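Local structure of nisin biosynthesis protein NisC (2G0D) at residues D275-G280 against Q397-F402; G283-Y288 against K306-A311; L200-G203 against G207-G210. The protein is the zinc-containing cyclase of nisin biosynthesis, which closes the thioether rings of this lantibiotic by adding cysteine thiols to dehydrated residues. All coordinates share one frame; numbering follows the deposited sequence.

All three contacts are buried; they differ in how near they come to the centre of the alpha toroid. Interaction 1 lies closest, its centre about 5 Å from the chain centre, and joins two loops by an indole hydrogen bond beside the zinc ion. Interaction 2, at about 15 Å, packs two antiparallel helices without a hydrogen bond across them. Interaction 3, its centre about 12 Å from the chain centre, is largely backbone, with glycines fitting a turn onto a helix start. The loop 275-280 leads into the helix carrying 283-288, Gly283 N donates a backbone hydrogen bond to Ala276 O, and Tyr279 OH is hydrogen-bonded to Asn201 ND2, tying interaction 1 to interaction 3.

Interaction 1: D275-G280 against Q397-F402; sequences DAWCYG and QALLLF. With ZN (zinc ion), chain B.
The indole of Trp277 meets Leu399 in two ways: methyl CD2 lies over one face, displaced toward the rim, while the carbonyl O of Leu399 sits at the edge, in the ring plane. This pair lies near the middle of the alpha toroid of the lantibiotic cyclases, where the zinc loop 275-280 approaches the chain's C-terminal segment 397-402. On the face, Leu399 CD2 makes a CH-pi contact with the six-membered ring, 3.9 Å from its centroid, and comes within 3.7 Å of Trp277 CE2. At the edge, Trp277 NE1 donates to Leu399 O over 2.8 Å; the bond is fairly straight, 159° at the hydrogen, although the donor stands somewhat out of the carbonyl plane. Tryptophan suits the place because one flat group offers both an apolar face and an N-H that satisfies a buried carbonyl. With CG opposite the backbone N (chi1 169°), the ring extends across to the 397-402 segment. There a turn closed by Leu400 N to Gln397 O at 3.1 Å ends the 3-10 segment at Leu399, the residue whose carbonyl the indole binds. Ile333 of helix 327-341 and Leu204 also touch the indole, and Tyr82 OH bonds to Ala398 O. The bond from Trp277 probably helps to steady the loop whose next residue, Cys278, is a zinc ligand alongside Cys324 and His325. Cys278 SG binds the zinc ion at 2.3 Å, and a water oxygen completes the four ligands at 2.2 Å from the metal.

Interaction 2: G283-Y288 against K306-A311; sequences GISLLY and KILESA
Ile307 overlaps the ring of Tyr288 with its terminal methyl, CD1, which stands over one face toward the CD2 side. The nearest pair is Ile307 CD1 and Tyr288 CD2, 3.5 Å apart. CD1 lies 3.8 Å from the centroid of the Tyr288 ring, a CH-pi contact in which the isoleucine chain runs roughly perpendicular to the tyrosine side chain. An isoleucine fits because its two branches do different work. The longer one, extended through CG1 (chi2 171°), carries CD1 out to the ring, whereas the short branch, CG2, turns to the other helix's small residue and rests 3.9 Å from Ser285 CB. The tyrosine in turn offers a broad apolar face to the methyl, while its polar end reaches beyond the pair: Tyr288 OH is hydrogen-bonded to Glu240.

The two segments belong to consecutive helices, 281-294 and 298-314, which form an antiparallel helical hairpin in the alpha toroid; the axes of the short segments run at 166° and approach to 8.6 Å. Ser285 directs its CB toward the partner helix, and its CA is 5.8 Å from Leu308 CA. Such closeness calls for a small residue. Its hydroxyl, held between the backbone N and the carbonyl carbon (chi1 73°), bonds back to the carbonyl of Pro282, so this polar atom is satisfied within its own helix even though it lies against hydrocarbon. Ser285 OG is 3.8 Å from Leu308 CB, and Leu308 CD1 also borders it. Phe337 of helix 327-341 touches both Ser285 and Leu308, and Tyr239 of helix 226-242 packs against Tyr288.

Interaction 3: L200-G203 against G207-G210; sequences LNMG and GLAG
Asn201 and Leu208 are joined through their backbones: Leu208 N gives its hydrogen to Asn201 O at 3.0 Å, with a bent angle of 139° at the hydrogen and the donor standing above the carbonyl plane. Immediately beside this bond Gly207 CA fits into the bend of the strand end, 3.2 Å from Asn201 OD1 and 3.3 Å from Asn201 O, the latter a CA-H...O contact. With only hydrogens on its CA, Gly207 can sit this close to Asn201 and beside the backbone N atoms of Met202 and Gly203. Hydrocarbon closes the other side. Met202 leaves its backbone heading away from the helix start, then folds back at chi2 and chi3 until CE reaches Leu208 CB at 3.3 Å, a tight contact; the two side chains run alongside each other in the same direction. Leu200 CD2 adds a looser touch on Leu208 CD2 at 4.3 Å.

The next shell fixes the asparagine. The trans chi1 of Asn201 (-172°) swings its amide away from its own backbone N. Its OD1 accepts from Gly203 N over 2.9 Å, nearly straight at 161°, while ND2 is held by Tyr279 OH. Tyr239 OH binds Met202 O, and strand 200-201 pairs antiparallel with 255-256. Leu208 is backed by Ile235 and Ile238 of helix 226-242. The arrangement is an Asx turn leading into the loop Gly203-Gly207, Gly-Leu-Ala-His-Gly, whose last residue is the N-cap of helix 208-221, consistent with the His-Gly element of the LanC family.

Interaction 1: D275-G280 against Q397-F402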
loop_
_atom_site.group_PDB
_atom_site.type_symbol
_atom_site.label_atom_id
_atom_site.label_comp_id
_atom_site.label_asym_id
_atom_site.label_seq_id
_atom_site.Cartn_x
_atom_site.Cartn_y
_atom_site.Cartn_z
ATOM N N ASP A 275 4.984 -15.147 -1.850
ATOM C CA ASP A 275 5.810 -14.000 -1.457
ATOM C C ASP A 275 5.365 -12.807 -2.267
ATOM O O ASP A 275 5.590 -12.743 -3.480
ATOM C CB ASP A 275 7.305 -14.267 -1.658
ATOM C CG ASP A 275 7.855 -15.307 -0.682
ATOM O OD1 ASP A 275 7.619 -15.165 0.544
ATOM O OD2 ASP A 275 8.534 -16.257 -1.149
ATOM N N ALA A 276 4.693 -11.885 -1.582
ATOM C CA ALA A 276 4.088 -10.710 -2.214
ATOM C C ALA A 276 4.088 -9.520 -1.277
ATOM O O ALA A 276 4.284 -9.650 -0.067
ATOM C CB ALA A 276 2.636 -11.013 -2.692
ATOM N N TRP A 277 3.886 -8.344 -1.858
ATOM C CA TRP A 277 3.619 -7.151 -1.077
ATOM C C TRP A 277 2.284 -7.295 -0.327
ATOM O O TRP A 277 2.228 -7.112 0.882
ATOM C CB TRP A 277 3.648 -5.908 -1.993
ATOM C CG TRP A 277 3.130 -4.655 -1.345
ATOM C CD1 TRP A 277 3.841 -3.774 -0.583
ATOM C CD2 TRP A 277 1.793 -4.132 -1.427
ATOM N NE1 TRP A 277 3.024 -2.727 -0.164
ATOM C CE2 TRP A 277 1.762 -2.928 -0.663
ATOM C CE3 TRP A 277 0.612 -4.574 -2.049
ATOM C CZ2 TRP A 277 0.605 -2.146 -0.529
ATOM C CZ3 TRP A 277 -0.555 -3.792 -1.918
ATOM C CH2 TRP A 277 -0.545 -2.590 -1.162
ATOM N N CYS A 278 1.215 -7.644 -1.034
ATOM C CA CYS A 278 -0.109 -7.696 -0.409
ATOM C C CYS A 278 -0.279 -8.747 0.711
ATOM O O CYS A 278 -0.923 -8.476 1.725
ATOM C CB CYS A 278 -1.183 -7.889 -1.474
ATOM S SG CYS A 278 -0.956 -9.337 -2.527
ATOM N N TYR A 279 0.287 -9.940 0.496
ATOM C CA TYR A 279 0.263 -11.038 1.450
ATOM C C TYR A 279 1.639 -11.704 1.467
ATOM O O TYR A 279 2.270 -11.882 0.416
ATOM C CB TYR A 279 -0.751 -12.109 1.018
ATOM C CG TYR A 279 -2.225 -11.806 1.237
ATOM C CD1 TYR A 279 -2.812 -11.974 2.491
ATOM C CD2 TYR A 279 -3.051 -11.457 0.153
ATOM C CE1 TYR A 279 -4.189 -11.746 2.680
ATOM C CE2 TYR A 279 -4.403 -11.225 0.322
ATOM C CZ TYR A 279 -4.966 -11.360 1.593
ATOM O OH TYR A 279 -6.304 -11.119 1.762
ATOM N N GLY A 280 2.100 -12.084 2.648
ATOM C CA GLY A 280 3.317 -12.894 2.757
ATOM C C GLY A 280 4.532 -12.109 3.223
ATOM O O GLY A 280 4.444 -10.902 3.520
ATOM N N GLN A 397 4.024 6.123 -1.039
ATOM C CA GLN A 397 3.101 6.180 0.089
ATOM C C GLN A 397 1.997 5.153 -0.054
ATOM O O GLN A 397 1.538 4.591 0.940
ATOM C CB GLN A 397 2.471 7.577 0.202
ATOM C CG GLN A 397 1.991 7.962 1.614
ATOM C CD GLN A 397 3.162 8.249 2.598
ATOM O OE1 GLN A 397 2.957 8.475 3.815
ATOM N NE2 GLN A 397 4.366 8.238 2.079
ATOM N N ALA A 398 1.552 4.928 -1.283
ATOM C CA ALA A 398 0.447 4.012 -1.559
ATOM C C ALA A 398 0.808 2.549 -1.245
ATOM O O ALA A 398 -0.077 1.704 -1.089
ATOM C CB ALA A 398 0.028 4.140 -3.013
ATOM N N LEU A 399 2.108 2.268 -1.180
ATOM C CA LEU A 399 2.643 0.931 -0.886
ATOM C C LEU A 399 3.180 0.827 0.526
ATOM O O LEU A 399 3.771 -0.185 0.884
ATOM C CB LEU A 399 3.759 0.587 -1.885
ATOM C CG LEU A 399 3.368 0.395 -3.358
ATOM C CD1 LEU A 399 4.600 0.054 -4.226
ATOM C CD2 LEU A 399 2.338 -0.701 -3.497
ATOM N N LEU A 400 2.984 1.881 1.321
ATOM C CA LEU A 400 3.555 2.002 2.681
ATOM C C LEU A 400 5.061 1.877 2.657
ATOM O O LEU A 400 5.679 1.253 3.545
ATOM C CB LEU A 400 2.966 0.974 3.681
ATOM C CG LEU A 400 1.444 0.786 3.805
ATOM C CD1 LEU A 400 1.125 -0.210 4.946
ATOM C CD2 LEU A 400 0.657 2.112 3.967
ATOM N N LEU A 401 5.665 2.498 1.658
ATOM C CA LEU A 401 7.119 2.578 1.574
ATOM C C LEU A 401 7.439 4.005 1.930
ATOM O O LEU A 401 7.166 4.924 1.154
ATOM C CB LEU A 401 7.605 2.211 0.174
ATOM C CG LEU A 401 7.168 0.821 -0.275
ATOM C CD1 LEU A 401 7.617 0.503 -1.746
ATOM C CD2 LEU A 401 7.616 -0.305 0.720
ATOM N N PHE A 402 7.973 4.183 3.140
ATOM C CA PHE A 402 8.063 5.494 3.775
ATOM C C PHE A 402 9.521 5.979 3.768
ATOM O O PHE A 402 10.293 5.673 4.692
ATOM C CB PHE A 402 7.542 5.371 5.217
ATOM C CG PHE A 402 6.093 4.916 5.325
ATOM C CD1 PHE A 402 5.071 5.576 4.610
ATOM C CD2 PHE A 402 5.738 3.884 6.207
ATOM C CE1 PHE A 402 3.718 5.183 4.721
ATOM C CE2 PHE A 402 4.401 3.469 6.331
ATOM C CZ PHE A 402 3.371 4.152 5.611
HETATM ZN ZN ZN B . -1.948 -8.607 -4.509
HETATM O O HOH W 1 -4.095 -8.768 -4.167
#

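Interaction 2: G283-Y288 against K306-A311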
loop_
_atom_site.group_PDB
_atom_site.type_symbol
_atom_site.label_atom_id
_atom_site.label_comp_id
_atom_site.label_asym_id
_atom_site.label_seq_id
_atom_site.Cartn_x
_atom_site.Cartn_y
_atom_site.Cartn_z
ATOM N N GLY A 283 5.748 -8.142 2.333
ATOM C CA GLY A 283 4.951 -7.106 3.015
ATOM C C GLY A 283 5.074 -7.164 4.527
ATOM O O GLY A 283 5.164 -6.139 5.189
ATOM N N ILE A 284 5.058 -8.376 5.076
ATOM C CA ILE A 284 5.238 -8.585 6.518
ATOM C C ILE A 284 6.592 -8.025 6.993
ATOM O O ILE A 284 6.676 -7.497 8.098
ATOM C CB ILE A 284 5.038 -10.087 6.895
ATOM C CG1 ILE A 284 3.554 -10.477 6.766
ATOM C CG2 ILE A 284 5.604 -10.412 8.293
ATOM C CD1 ILE A 284 3.326 -11.963 6.556
ATOM N N SER A 285 7.635 -8.097 6.158
ATOM C CA SER A 285 8.956 -7.564 6.552
ATOM C C SER A 285 8.904 -6.066 6.841
ATOM O O SER A 285 9.700 -5.565 7.624
ATOM C CB SER A 285 10.034 -7.849 5.500
ATOM O OG SER A 285 9.896 -7.049 4.316
ATOM N N LEU A 286 7.980 -5.353 6.194
ATOM C CA LEU A 286 7.784 -3.911 6.453
ATOM C C LEU A 286 7.312 -3.651 7.895
ATOM O O LEU A 286 7.791 -2.737 8.564
ATOM C CB LEU A 286 6.815 -3.289 5.418
ATOM C CG LEU A 286 7.320 -3.232 3.957
ATOM C CD1 LEU A 286 6.221 -2.777 2.960
ATOM C CD2 LEU A 286 8.500 -2.327 3.887
ATOM N N LEU A 287 6.385 -4.465 8.382
ATOM C CA LEU A 287 5.975 -4.382 9.792
ATOM C C LEU A 287 7.186 -4.450 10.736
ATOM O O LEU A 287 7.295 -3.651 11.651
ATOM C CB LEU A 287 4.975 -5.505 10.145
ATOM C CG LEU A 287 4.613 -5.616 11.640
ATOM C CD1 LEU A 287 3.815 -4.384 12.136
ATOM C CD2 LEU A 287 3.830 -6.895 11.911
ATOM N N TYR A 288 8.095 -5.388 10.502
ATOM C CA TYR A 288 9.191 -5.607 11.426
ATOM C C TYR A 288 10.200 -4.453 11.299
ATOM O O TYR A 288 10.796 -4.000 12.287
ATOM C CB TYR A 288 9.858 -6.956 11.143
ATOM C CG TYR A 288 9.148 -8.170 11.744
ATOM C CD1 TYR A 288 9.588 -8.719 12.959
ATOM C CD2 TYR A 288 8.048 -8.770 11.109
ATOM C CE1 TYR A 288 8.955 -9.829 13.541
ATOM C CE2 TYR A 288 7.409 -9.899 11.683
ATOM C CZ TYR A 288 7.884 -10.422 12.896
ATOM O OH TYR A 288 7.290 -11.523 13.489
ATOM N N LYS A 306 16.096 -10.465 7.398
ATOM C CA LYS A 306 16.152 -11.912 7.232
ATOM C C LYS A 306 14.876 -12.397 6.537
ATOM O O LYS A 306 14.952 -13.204 5.622
ATOM C CB LYS A 306 16.356 -12.613 8.594
ATOM C CG LYS A 306 17.743 -12.395 9.223
ATOM C CD LYS A 306 17.957 -13.360 10.390
ATOM C CE LYS A 306 19.178 -13.044 11.239
ATOM N NZ LYS A 306 20.344 -12.475 10.496
ATOM N N ILE A 307 13.725 -11.880 6.968
ATOM C CA ILE A 307 12.423 -12.202 6.376
ATOM C C ILE A 307 12.383 -11.843 4.879
ATOM O O ILE A 307 11.919 -12.633 4.062
ATOM C CB ILE A 307 11.260 -11.441 7.064
ATOM C CG1 ILE A 307 11.089 -11.875 8.529
ATOM C CG2 ILE A 307 9.917 -11.679 6.310
ATOM C CD1 ILE A 307 10.088 -10.959 9.295
ATOM N N LEU A 308 12.859 -10.649 4.525
ATOM C CA LEU A 308 12.772 -10.214 3.138
ATOM C C LEU A 308 13.758 -11.032 2.305
ATOM O O LEU A 308 13.467 -11.416 1.176
ATOM C CB LEU A 308 13.069 -8.710 2.999
ATOM C CG LEU A 308 13.037 -8.154 1.554
ATOM C CD1 LEU A 308 11.698 -8.468 0.861
ATOM C CD2 LEU A 308 13.345 -6.657 1.525
ATOM N N GLU A 309 14.924 -11.279 2.881
ATOM C CA GLU A 309 16.000 -11.974 2.183
ATOM C C GLU A 309 15.562 -13.403 1.859
ATOM O O GLU A 309 15.810 -13.890 0.758
ATOM C CB GLU A 309 17.281 -11.937 3.015
ATOM C CG GLU A 309 18.522 -12.204 2.235
ATOM C CD GLU A 309 19.810 -12.078 3.070
ATOM O OE1 GLU A 309 19.751 -11.984 4.332
ATOM O OE2 GLU A 309 20.887 -12.064 2.434
ATOM N N SER A 310 14.863 -14.026 2.805
ATOM C CA SER A 310 14.279 -15.350 2.625
ATOM C C SER A 310 13.323 -15.366 1.459
ATOM O O SER A 310 13.324 -16.308 0.670
ATOM C CB SER A 310 13.503 -15.778 3.874
ATOM O OG SER A 310 13.257 -17.162 3.841
ATOM N N ALA A 311 12.490 -14.337 1.376
ATOM C CA ALA A 311 11.505 -14.210 0.302
ATOM C C ALA A 311 12.149 -13.918 -1.050
ATOM O O ALA A 311 11.718 -14.443 -2.056
ATOM C CB ALA A 311 10.493 -13.145 0.644
#

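Interaction 3: L200-G203 against G207-G210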
loop_
_atom_site.group_PDB
_atom_site.type_symbol
_atom_site.label_atom_id
_atom_site.label_comp_id
_atom_site.label_asym_id
_atom_site.label_seq_id
_atom_site.Cartn_x
_atom_site.Cartn_y
_atom_site.Cartn_z
ATOM N N LEU A 200 -8.475 -14.164 11.186
ATOM C CA LEU A 200 -7.698 -12.939 11.285
ATOM C C LEU A 200 -6.799 -12.829 10.052
ATOM O O LEU A 200 -5.898 -13.665 9.857
ATOM C CB LEU A 200 -6.829 -12.974 12.545
ATOM C CG LEU A 200 -5.954 -11.767 12.885
ATOM C CD1 LEU A 200 -6.824 -10.511 13.133
ATOM C CD2 LEU A 200 -5.064 -12.080 14.105
ATOM N N ASN A 201 -7.051 -11.815 9.223
ATOM C CA ASN A 201 -6.251 -11.571 8.008
ATOM C C ASN A 201 -4.847 -11.074 8.374
ATOM O O ASN A 201 -4.688 -10.189 9.223
ATOM C CB ASN A 201 -6.978 -10.605 7.058
ATOM C CG ASN A 201 -6.288 -10.477 5.712
ATOM O OD1 ASN A 201 -5.132 -10.051 5.633
ATOM N ND2 ASN A 201 -6.998 -10.826 4.644
ATOM N N MET A 202 -3.839 -11.686 7.749
ATOM C CA MET A 202 -2.434 -11.516 8.143
ATOM C C MET A 202 -1.570 -10.921 7.028
ATOM O O MET A 202 -0.335 -10.932 7.089
ATOM C CB MET A 202 -1.881 -12.866 8.627
ATOM C CG MET A 202 -2.501 -13.375 9.979
ATOM S SD MET A 202 -1.865 -12.442 11.390
ATOM C CE MET A 202 -3.192 -11.332 11.584
ATOM N N GLY A 203 -2.237 -10.397 6.012
ATOM C CA GLY A 203 -1.574 -9.737 4.889
ATOM C C GLY A 203 -1.331 -8.273 5.186
ATOM O O GLY A 203 -1.955 -7.699 6.073
ATOM N N GLY A 207 -4.809 -6.832 6.050
ATOM C CA GLY A 207 -4.758 -7.442 7.364
ATOM C C GLY A 207 -3.908 -6.693 8.364
ATOM O O GLY A 207 -3.731 -5.464 8.262
ATOM N N LEU A 208 -3.367 -7.460 9.315
ATOM C CA LEU A 208 -2.820 -6.950 10.576
ATOM C C LEU A 208 -1.496 -6.195 10.417
ATOM O O LEU A 208 -1.251 -5.194 11.105
ATOM C CB LEU A 208 -2.666 -8.120 11.580
ATOM C CG LEU A 208 -2.590 -7.858 13.094
ATOM C CD1 LEU A 208 -3.933 -7.390 13.706
ATOM C CD2 LEU A 208 -2.049 -9.059 13.836
ATOM N N ALA A 209 -0.649 -6.671 9.515
ATOM C CA ALA A 209 0.641 -6.034 9.238
ATOM C C ALA A 209 0.460 -4.600 8.794
ATOM O O ALA A 209 1.263 -3.729 9.153
ATOM C CB ALA A 209 1.402 -6.814 8.166
ATOM N N GLY A 210 -0.579 -4.363 7.991
ATOM C CA GLY A 210 -0.856 -3.051 7.421
ATOM C C GLY A 210 -1.267 -2.061 8.486
ATOM O O GLY A 210 -0.813 -0.912 8.463
#